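Local coordinates for protein CT398 (Chlamydia trachomatis, PDB 4ILO) that is of unknown function but pairs a long coiled-coil hairpin with a zinc ribbon and may bind DNA or RNA, at residues S10-A13 against I14-L17; A102-K105 against E106-L110; H112-S115 against D116-K120; E177-S180 against V181-L185. All coordinates share one frame; numbering follows the deposited sequence. Where two conformers were deposited one is given.

Overall arrangement
All four contacts are short runs of helix, about two turns each, in which side chains three or four residues apart meet, and they fall into two pairs at opposite ends of an elongated molecule. Contacts 1 and 4 lie about 12 Å apart between centres and touch: helix 2-86 and helix 176-189 meet there through Ile11, Gln15, Phe179 and Tyr182, and both are partly buried. Contacts 2 and 3 follow one another on helix 90-171, their centres 75 to 88 Å from those of contacts 1 and 4, at the surface. Contact 2 is polar; contact 3 has one apolar pair, Leu114 with Met118, among exposed polar side chains; contacts 1 and 4 combine buried hydrophobic side chains with polar groups bonded elsewhere.

Contact 1 of 4, residues S10-A13 against I14-L17; sequences SILA and IQEL
Leu12, Gln15 and Glu16 meet around one water on helix 2-86, the first long helix of the coiled-coil hairpin, close to where the zinc ribbon packs against it. The backbone supplies the regular i to i+4 ladder: Ile14 N to Ser10 O, Gln15 N to Ile11 O at 2.8 Å, Glu16 N to Leu12 O at 3.1 Å, and a weak last rung from Leu17 N to Ala13 O.

The water adds a polar bridge on one side of the helix. It donates to Leu12 O and to Glu16 OE2, and accepts from Gln15 NE2 at 2.8 Å. Leu12 O therefore takes both the helix N-H of Glu16 and the water. Glu16 folds back to meet it, with chi2 bent to -51°, and its OE2 also forms a salt bridge with Arg192. Gln15 runs extended, CG anti to the backbone N (chi1 -173°); its OE1 accepts from two backbone N-H groups, so both ends of the amide are held and its rotation is fixed. In this way one glutamine ties the helix to Val193 and to Val194, the first residue of strand 194-198.

Carbon contacts complete the account. Leu12 and Gln15 lie side by side, pointing the same way, with the methyl Leu12 CD2 beside the amide nitrogen, 3.6 Å from Gln15 NE2. Ile14 and Leu17 pack on Leu170 of helix 90-171, whereas Ile11 turns to Phe179 and Tyr182 of helix 176-189. Between these two directions the methyls Ile11 CD1 and Ile14 CD1 approach to 4.4 Å.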
loop_
_atom_site.group_PDB
_atom_site.type_symbol
_atom_site.label_atom_id
_atom_site.label_comp_id
_atom_site.label_asym_id
_atom_site.label_seq_id
_atom_site.Cartn_x
_atom_site.Cartn_y
_atom_site.Cartn_z
ATOM N N SER A 10 -7.640 -23.384 34.030
ATOM C CA SER A 10 -8.419 -23.314 32.799
ATOM C C SER A 10 -8.224 -21.981 32.063
ATOM O O SER A 10 -8.060 -21.969 30.848
ATOM C CB SER A 10 -9.892 -23.538 33.093
ATOM O OG SER A 10 -10.648 -23.487 31.906
ATOM N N ILE A 11 -8.302 -20.856 32.778
ATOM C CA ILE A 11 -8.068 -19.550 32.171
ATOM C C ILE A 11 -6.615 -19.410 31.749
ATOM O O ILE A 11 -6.315 -18.752 30.754
ATOM C CB ILE A 11 -8.459 -18.426 33.142
ATOM C CG1 ILE A 11 -8.817 -17.155 32.377
ATOM C CG2 ILE A 11 -7.305 -18.136 34.104
ATOM C CD1 ILE A 11 -10.023 -17.261 31.505
ATOM N N LEU A 12 -5.686 -20.000 32.496
ATOM C CA LEU A 12 -4.301 -19.956 32.062
ATOM C C LEU A 12 -4.150 -20.591 30.686
ATOM O O LEU A 12 -3.453 -20.047 29.819
ATOM C CB LEU A 12 -3.385 -20.591 33.116
ATOM C CG LEU A 12 -3.138 -19.626 34.301
ATOM C CD1 LEU A 12 -2.454 -20.282 35.489
ATOM C CD2 LEU A 12 -2.314 -18.389 33.854
ATOM N N ALA A 13 -4.839 -21.702 30.442
ATOM C CA ALA A 13 -4.685 -22.379 29.157
ATOM C C ALA A 13 -5.389 -21.621 28.044
ATOM O O ALA A 13 -4.912 -21.613 26.898
ATOM C CB ALA A 13 -5.216 -23.815 29.230
ATOM N N ILE A 14 -6.526 -20.990 28.351
ATOM C CA ILE A 14 -7.156 -20.106 27.373
ATOM C C ILE A 14 -6.248 -18.926 27.070
ATOM O O ILE A 14 -6.158 -18.461 25.923
ATOM C CB ILE A 14 -8.518 -19.647 27.904
ATOM C CG1 ILE A 14 -9.472 -20.848 27.912
ATOM C CG2 ILE A 14 -9.038 -18.477 27.110
ATOM C CD1 ILE A 14 -10.640 -20.665 28.758
ATOM N N GLN A 15 -5.570 -18.420 28.098
ATOM C CA GLN A 15 -4.703 -17.271 27.924
ATOM C C GLN A 15 -3.565 -17.584 26.954
ATOM O O GLN A 15 -3.157 -16.718 26.170
ATOM C CB GLN A 15 -4.167 -16.819 29.272
ATOM C CG GLN A 15 -3.415 -15.561 29.216
ATOM C CD GLN A 15 -2.976 -15.099 30.563
ATOM O OE1 GLN A 15 -3.323 -14.007 30.994
ATOM N NE2 GLN A 15 -2.212 -15.942 31.257
ATOM N N GLU A 16 -3.048 -18.816 26.973
ATOM C CA GLU A 16 -1.977 -19.152 26.027
ATOM C C GLU A 16 -2.488 -19.157 24.585
ATOM O O GLU A 16 -1.773 -18.720 23.658
ATOM C CB GLU A 16 -1.326 -20.486 26.402
ATOM C CG GLU A 16 -0.538 -20.416 27.708
ATOM C CD GLU A 16 0.448 -19.230 27.728
ATOM O OE1 GLU A 16 1.352 -19.164 26.856
ATOM O OE2 GLU A 16 0.315 -18.360 28.626
ATOM N N LEU A 17 -3.733 -19.600 24.377
ATOM C CA LEU A 17 -4.324 -19.529 23.046
ATOM C C LEU A 17 -4.510 -18.081 22.614
ATOM O O LEU A 17 -4.130 -17.700 21.497
ATOM C CB LEU A 17 -5.645 -20.292 23.013
ATOM C CG LEU A 17 -5.518 -21.774 23.368
ATOM C CD1 LEU A 17 -6.902 -22.447 23.464
ATOM C CD2 LEU A 17 -4.597 -22.512 22.386
HETATM O O HOH W 1 -1.506 -18.539 30.464
#

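Contact 2 of 4, residues A102-K105 against E106-L110; sequences AANK and ERRTL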
loop_
_atom_site.group_PDB
_atom_site.type_symbol
_atom_site.label_atom_id
_atom_site.label_comp_id
_atom_site.label_asym_id
_atom_site.label_seq_id
_atom_site.Cartn_x
_atom_site.Cartn_y
_atom_site.Cartn_z
ATOM N N ALA A 102 5.772 35.985 -46.743
ATOM C CA ALA A 102 5.059 35.840 -45.479
ATOM C C ALA A 102 4.660 34.399 -45.270
ATOM O O ALA A 102 4.748 33.874 -44.159
ATOM C CB ALA A 102 3.798 36.714 -45.483
ATOM N N ALA A 103 4.175 33.757 -46.325
ATOM C CA ALA A 103 3.756 32.374 -46.195
ATOM C C ALA A 103 4.942 31.494 -45.849
ATOM O O ALA A 103 4.833 30.632 -44.966
ATOM C CB ALA A 103 3.078 31.924 -47.475
ATOM N N ASN A 104 6.097 31.711 -46.518
ATOM C CA ASN A 104 7.274 30.910 -46.227
ATOM C C ASN A 104 7.718 31.074 -44.778
ATOM O O ASN A 104 8.206 30.119 -44.150
ATOM C CB ASN A 104 8.424 31.265 -47.149
ATOM C CG ASN A 104 9.564 30.299 -47.030
ATOM O OD1 ASN A 104 9.370 29.082 -47.134
ATOM N ND2 ASN A 104 10.776 30.825 -46.811
ATOM N N LYS A 105 7.591 32.283 -44.241
ATOM C CA LYS A 105 8.065 32.527 -42.885
ATOM C C LYS A 105 7.172 31.834 -41.866
ATOM O O LYS A 105 7.653 31.303 -40.848
ATOM C CB LYS A 105 8.105 34.031 -42.648
ATOM C CG LYS A 105 8.331 34.439 -41.212
ATOM C CD LYS A 105 8.337 35.979 -41.047
ATOM C CE LYS A 105 9.002 36.391 -39.723
ATOM N NZ LYS A 105 9.109 37.890 -39.583
ATOM N N GLU A 106 5.867 31.835 -42.110
ATOM C CA GLU A 106 4.962 31.068 -41.265
ATOM C C GLU A 106 5.272 29.573 -41.380
ATOM O O GLU A 106 5.280 28.852 -40.376
ATOM C CB GLU A 106 3.510 31.334 -41.690
ATOM C CG GLU A 106 2.383 30.559 -40.879
ATOM C CD GLU A 106 2.337 30.886 -39.335
ATOM O OE1 GLU A 106 2.887 31.941 -38.906
ATOM O OE2 GLU A 106 1.740 30.084 -38.546
ATOM N N ARG A 107 5.548 29.096 -42.592
ATOM C CA ARG A 107 5.829 27.680 -42.768
ATOM C C ARG A 107 7.068 27.307 -41.988
ATOM O O ARG A 107 7.105 26.265 -41.328
ATOM C CB ARG A 107 6.024 27.325 -44.246
ATOM C CG ARG A 107 6.224 25.830 -44.470
ATOM C CD ARG A 107 6.227 25.448 -45.938
ATOM N NE ARG A 107 7.249 26.190 -46.685
ATOM C CZ ARG A 107 7.519 26.047 -47.974
ATOM N NH1 ARG A 107 6.849 25.179 -48.730
ATOM N NH2 ARG A 107 8.466 26.806 -48.514
ATOM N N ARG A 108 8.084 28.162 -42.064
ATOM C CA ARG A 108 9.331 27.949 -41.341
ATOM C C ARG A 108 9.060 27.809 -39.849
ATOM O O ARG A 108 9.593 26.914 -39.192
ATOM C CB ARG A 108 10.304 29.102 -41.595
ATOM C CG ARG A 108 11.640 28.954 -40.885
ATOM C CD ARG A 108 12.530 30.162 -41.127
ATOM N NE ARG A 108 13.271 30.054 -42.380
ATOM C CZ ARG A 108 13.034 30.799 -43.456
ATOM N NH1 ARG A 108 12.074 31.712 -43.433
ATOM N NH2 ARG A 108 13.759 30.631 -44.554
ATOM N N THR A 109 8.223 28.695 -39.320
ATOM C CA THR A 109 7.825 28.616 -37.925
ATOM C C THR A 109 7.137 27.306 -37.603
ATOM O O THR A 109 7.399 26.710 -36.554
ATOM C CB THR A 109 6.944 29.799 -37.563
ATOM O OG1 THR A 109 7.706 30.996 -37.794
ATOM C CG2 THR A 109 6.569 29.694 -36.086
ATOM N N LEU A 110 6.235 26.849 -38.471
ATOM C CA LEU A 110 5.582 25.584 -38.203
ATOM C C LEU A 110 6.575 24.428 -38.253
ATOM O O LEU A 110 6.451 23.465 -37.486
ATOM C CB LEU A 110 4.462 25.350 -39.184
ATOM C CG LEU A 110 3.432 26.456 -38.987
ATOM C CD1 LEU A 110 2.488 26.320 -40.154
ATOM C CD2 LEU A 110 2.707 26.327 -37.605
HETATM O O HOH W 2 9.208 27.174 -45.065
#
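Asn104 and Arg107 both send CG away from their own backbone N (chi1 -170° and -176°), and Arg107 then bends at chi3, 57°, which swings its guanidinium back over the preceding turn to the asparagine amide. Arg107 NH2 donates to Asn104 OD1 at 2.8 Å in a fairly straight bond. The oxygen sits at the guanidinium edge, close to its plane, although the amide itself is turned almost perpendicular to that plane. A water accepts from Arg107 NE at 2.7 Å and lies 2.8 Å from Asn104 OD1, to which it may donate.

This i to i+3 pair belongs to helix 90-171, the returning arm of the coiled-coil hairpin. Arg107 faces the other arm: its NH1 bonds Ser74 OG, and its side chain touches Ile77 of helix 2-86, as does Ala103.

Arg108 approaches the other end of the same amide, its NH1 and NH2 each 3.7 Å from Asn104 ND2; this is a proximity of N-H groups, with the two planes again steeply inclined, and not a bond. At the next residue, Lys105 O accepts twice from Thr109, a turn ahead. The backbone N and the hydroxyl OG1, each at 3.1 Å, reach it from opposite faces of the carbonyl plane. Since a carbonyl can only accept, the hydroxyl is the donor; the threonine's first torsion puts OG1 beside the backbone N, within reach of that carbonyl.

Contact 3 of 4, residues H112-S115 against D116-K120; sequences HQLS and DLMDK
Leu114 and Met118, one helical turn apart, set their side chains at a slant to each other, meeting at the ends: Leu114 CD1 lies 4.1 Å from Met118 CE. Different first torsions bring them together. Leu114 has CG anti to its N (chi1 171°), which turns its CD1 branch toward Met118, while Met118 places CG beside its own N (chi1 -76°) and runs extended back toward the leucine. The methionine stem also lies against the backbone, with CG 3.4 Å from Leu114 O, the carbonyl that receives the Met118 N-H at 2.8 Å in a nearly straight bond.

Leu117 leans back in the same manner as Met118, over the carbonyl four residues back, its CG 3.4 Å from Gln113 O. Asp116 does likewise with a polar group: its carboxylate turns toward His112 O, leaving OD1 3.2 Å from that oxygen. Both atoms are acceptors, so this is proximity without a bond, and His112 O instead receives Asp116 N. Asp119 N completes the run of backbone bonds by donating to Ser115 O at 3.0 Å.

The apolar and polar side chains thus diverge around helix 90-171. His112, Ser115, Asp116 and Asp119 are exposed, whereas the apolar groups meet the opposing arm of the coiled-coil hairpin, helix 2-86: Leu114 touches Glu67 and Ile70, Met118 also rests on Glu67, and Leu117 packs on Gln62.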
loop_
_atom_site.group_PDB
_atom_site.type_symbol
_atom_site.label_atom_id
_atom_site.label_comp_id
_atom_site.label_asym_id
_atom_site.label_seq_id
_atom_site.Cartn_x
_atom_site.Cartn_y
_atom_site.Cartn_z
ATOM N N HIS A 112 9.744 24.344 -37.534
ATOM C CA HIS A 112 10.572 24.322 -36.342
ATOM C C HIS A 112 9.767 23.816 -35.155
ATOM O O HIS A 112 10.282 23.040 -34.335
ATOM C CB HIS A 112 11.150 25.725 -36.094
ATOM C CG HIS A 112 12.301 26.048 -36.987
ATOM N ND1 HIS A 112 13.417 25.236 -37.077
ATOM C CD2 HIS A 112 12.520 27.083 -37.826
ATOM C CE1 HIS A 112 14.261 25.745 -37.950
ATOM N NE2 HIS A 112 13.745 26.872 -38.415
ATOM N N GLN A 113 8.483 24.186 -35.073
ATOM C CA GLN A 113 7.649 23.567 -34.044
ATOM C C GLN A 113 7.498 22.074 -34.300
ATOM O O GLN A 113 7.484 21.278 -33.361
ATOM C CB GLN A 113 6.259 24.228 -33.956
ATOM C CG GLN A 113 6.309 25.693 -33.440
ATOM C CD GLN A 113 5.002 26.491 -33.648
ATOM O OE1 GLN A 113 3.983 25.960 -34.108
ATOM N NE2 GLN A 113 5.031 27.765 -33.263
ATOM N N LEU A 114 7.347 21.660 -35.559
ATOM C CA LEU A 114 7.162 20.228 -35.797
ATOM C C LEU A 114 8.409 19.454 -35.365
ATOM O O LEU A 114 8.321 18.390 -34.749
ATOM C CB LEU A 114 6.842 19.975 -37.258
ATOM C CG LEU A 114 6.811 18.545 -37.762
ATOM C CD1 LEU A 114 5.580 17.869 -37.214
ATOM C CD2 LEU A 114 6.808 18.447 -39.288
ATOM N N SER A 115 9.577 20.010 -35.665
ATOM C CA SER A 115 10.834 19.408 -35.237
ATOM C C SER A 115 10.864 19.263 -33.718
ATOM O O SER A 115 11.355 18.267 -33.188
ATOM C CB SER A 115 12.021 20.246 -35.712
ATOM O OG SER A 115 13.240 19.541 -35.554
ATOM N N ASP A 116 10.335 20.268 -33.024
ATOM C CA ASP A 116 10.287 20.258 -31.566
ATOM C C ASP A 116 9.385 19.152 -31.065
ATOM O O ASP A 116 9.739 18.425 -30.148
ATOM C CB ASP A 116 9.804 21.596 -30.996
ATOM C CG ASP A 116 10.802 22.729 -31.214
ATOM O OD1 ASP A 116 11.950 22.465 -31.695
ATOM O OD2 ASP A 116 10.424 23.888 -30.907
ATOM N N LEU A 117 8.203 19.029 -31.647
ATOM C CA LEU A 117 7.298 17.954 -31.294
ATOM C C LEU A 117 7.905 16.572 -31.572
ATOM O O LEU A 117 7.770 15.632 -30.766
ATOM C CB LEU A 117 6.036 18.125 -32.126
ATOM C CG LEU A 117 5.218 19.374 -31.758
ATOM C CD1 LEU A 117 4.033 19.554 -32.769
ATOM C CD2 LEU A 117 4.712 19.273 -30.343
ATOM N N MET A 118 8.508 16.401 -32.735
ATOM C CA MET A 118 9.087 15.102 -33.052
ATOM C C MET A 118 10.188 14.722 -32.051
ATOM O O MET A 118 10.295 13.565 -31.644
ATOM C CB MET A 118 9.596 15.145 -34.480
ATOM C CG MET A 118 8.443 15.049 -35.462
ATOM S SD MET A 118 9.036 14.981 -37.175
ATOM C CE MET A 118 7.512 14.370 -37.967
ATOM N N ASP A 119 11.011 15.685 -31.643
ATOM C CA ASP A 119 12.039 15.426 -30.639
ATOM C C ASP A 119 11.410 15.101 -29.288
ATOM O O ASP A 119 11.899 14.203 -28.584
ATOM C CB ASP A 119 13.077 16.587 -30.613
ATOM C CG ASP A 119 14.108 16.521 -29.411
ATOM O OD1 ASP A 119 15.061 15.675 -29.370
ATOM O OD2 ASP A 119 14.021 17.400 -28.515
ATOM N N LYS A 120 10.310 15.778 -28.912
ATOM C CA LYS A 120 9.678 15.442 -27.639
ATOM C C LYS A 120 9.130 14.035 -27.697
ATOM O O LYS A 120 9.197 13.291 -26.716
ATOM C CB LYS A 120 8.539 16.406 -27.265
#

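Contact 4 of 4, residues E177-S180 against V181-L185; sequences ELFS and VYERL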
loop_
_atom_site.group_PDB
_atom_site.type_symbol
_atom_site.label_atom_id
_atom_site.label_comp_id
_atom_site.label_asym_id
_atom_site.label_seq_id
_atom_site.Cartn_x
_atom_site.Cartn_y
_atom_site.Cartn_z
ATOM N N GLU A 177 -17.397 -16.046 35.524
ATOM C CA GLU A 177 -17.118 -14.769 36.173
ATOM C C GLU A 177 -15.661 -14.370 35.981
ATOM O O GLU A 177 -15.341 -13.203 35.699
ATOM C CB GLU A 177 -17.447 -14.907 37.660
ATOM C CG GLU A 177 -18.878 -15.338 37.891
ATOM C CD GLU A 177 -19.851 -14.268 37.471
ATOM O OE1 GLU A 177 -19.458 -13.084 37.477
ATOM O OE2 GLU A 177 -21.006 -14.601 37.152
ATOM N N LEU A 178 -14.765 -15.341 36.145
ATOM C CA LEU A 178 -13.347 -15.094 35.931
ATOM C C LEU A 178 -13.060 -14.776 34.457
ATOM O O LEU A 178 -12.325 -13.832 34.153
ATOM C CB LEU A 178 -12.585 -16.326 36.417
ATOM C CG LEU A 178 -11.140 -16.501 35.982
ATOM C CD1 LEU A 178 -10.307 -15.327 36.439
ATOM C CD2 LEU A 178 -10.618 -17.815 36.553
ATOM N N PHE A 179 -13.671 -15.523 33.536
ATOM C CA PHE A 179 -13.480 -15.277 32.111
ATOM C C PHE A 179 -13.926 -13.870 31.725
ATOM O O PHE A 179 -13.229 -13.155 30.990
ATOM C CB PHE A 179 -14.263 -16.308 31.298
ATOM C CG PHE A 179 -14.201 -16.045 29.829
ATOM C CD1 PHE A 179 -13.080 -16.424 29.093
ATOM C CD2 PHE A 179 -15.220 -15.345 29.193
ATOM C CE1 PHE A 179 -12.992 -16.141 27.731
ATOM C CE2 PHE A 179 -15.143 -15.067 27.819
ATOM C CZ PHE A 179 -14.028 -15.461 27.093
ATOM N N SER A 180 -15.110 -13.478 32.190
ATOM C CA SER A 180 -15.625 -12.132 31.968
ATOM C C SER A 180 -14.644 -11.041 32.423
ATOM O O SER A 180 -14.524 -9.992 31.777
ATOM C CB SER A 180 -16.957 -12.011 32.709
ATOM O OG SER A 180 -17.349 -10.658 32.767
ATOM N N VAL A 181 -13.951 -11.251 33.546
ATOM C CA VAL A 181 -12.918 -10.302 33.968
ATOM C C VAL A 181 -11.708 -10.407 33.035
ATOM O O VAL A 181 -11.209 -9.398 32.502
ATOM C CB VAL A 181 -12.530 -10.573 35.443
ATOM C CG1 VAL A 181 -11.232 -9.850 35.847
ATOM C CG2 VAL A 181 -13.644 -10.193 36.372
ATOM N N TYR A 182 -11.232 -11.641 32.833
ATOM C CA TYR A 182 -10.059 -11.920 32.015
ATOM C C TYR A 182 -10.162 -11.224 30.677
ATOM O O TYR A 182 -9.224 -10.549 30.234
ATOM C CB TYR A 182 -9.946 -13.437 31.788
ATOM C CG TYR A 182 -9.053 -13.814 30.636
ATOM C CD1 TYR A 182 -7.675 -13.732 30.746
ATOM C CD2 TYR A 182 -9.592 -14.219 29.425
ATOM C CE1 TYR A 182 -6.835 -14.053 29.658
ATOM C CE2 TYR A 182 -8.773 -14.546 28.332
ATOM C CZ TYR A 182 -7.399 -14.465 28.454
ATOM O OH TYR A 182 -6.590 -14.792 27.385
ATOM N N GLU A 183 -11.306 -11.380 30.033
ATOM C CA GLU A 183 -11.486 -10.921 28.663
ATOM C C GLU A 183 -11.419 -9.395 28.573
ATOM O O GLU A 183 -10.856 -8.856 27.617
ATOM C CB GLU A 183 -12.829 -11.452 28.145
ATOM C CG GLU A 183 -13.059 -11.221 26.678
ATOM C CD GLU A 183 -14.297 -11.937 26.160
ATOM O OE1 GLU A 183 -15.271 -12.067 26.940
ATOM O OE2 GLU A 183 -14.284 -12.359 24.969
ATOM N N ARG A 184 -11.987 -8.679 29.560
ATOM C CA ARG A 184 -11.908 -7.217 29.554
ATOM C C ARG A 184 -10.484 -6.751 29.831
ATOM O O ARG A 184 -9.954 -5.865 29.134
ATOM C CB ARG A 184 -12.912 -6.641 30.562
ATOM C CG ARG A 184 -14.388 -7.007 30.227
ATOM C CD ARG A 184 -15.388 -6.205 31.048
ATOM N NE ARG A 184 -16.779 -6.353 30.603
ATOM C CZ ARG A 184 -17.778 -5.544 30.977
ATOM N NH1 ARG A 184 -17.554 -4.519 31.804
ATOM N NH2 ARG A 184 -19.012 -5.752 30.524
ATOM N N LEU A 185 -9.811 -7.398 30.785
ATOM C CA LEU A 185 -8.389 -7.122 31.014
ATOM C C LEU A 185 -7.577 -7.327 29.734
ATOM O O LEU A 185 -6.742 -6.484 29.374
ATOM C CB LEU A 185 -7.853 -8.029 32.141
ATOM C CG LEU A 185 -8.246 -7.630 33.574
ATOM C CD1 LEU A 185 -7.672 -8.612 34.552
ATOM C CD2 LEU A 185 -7.771 -6.154 33.883
#
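Glu183 N donates to Phe179 O and Tyr182 N to Leu178 O, both at 2.8 Å, the shortest of the backbone bonds that close this part of helix 176-189; Val181 N to Glu177 O is longer, at 3.2 Å. The helix is a short one between the coiled-coil hairpin and the zinc ribbon, and its side chains reach both. Tyr182 supplies a polar link outward, its OH bonding Asp18 OD2 on helix 2-86.

Next come the side chains of Phe179, Tyr182 and Glu183. Phe179 has CG anti to the backbone N (chi1 175°), as does Glu183, which then runs extended beside the phenylalanine ring. The carboxylate lies above the CE2-CZ rim, on the same side of the ring as Glu183 CB, its plane inclined 58° to the ring, with Glu183 OE1 3.1 Å from Phe179 CE2. Nearer the backbone, Glu183 CB itself lies over that ring face, offset toward the rim. Tyr182 slants across Phe179 on another approach, with Tyr182 CD2 4.1 Å from Phe179 CD1.

Farther out, the two aromatic residues close over Ile11 of helix 2-86, and Tyr182 also touches Gln15 there. Leu178 and Val181 turn to Ile232 of strand 232-234, so this part of the helix packs between the long helix and the ribbon sheet. On the more exposed side Arg184 sets CG beside its own backbone N, and before its chain runs outward it passes Ser180 O with that CG at 3.4 Å.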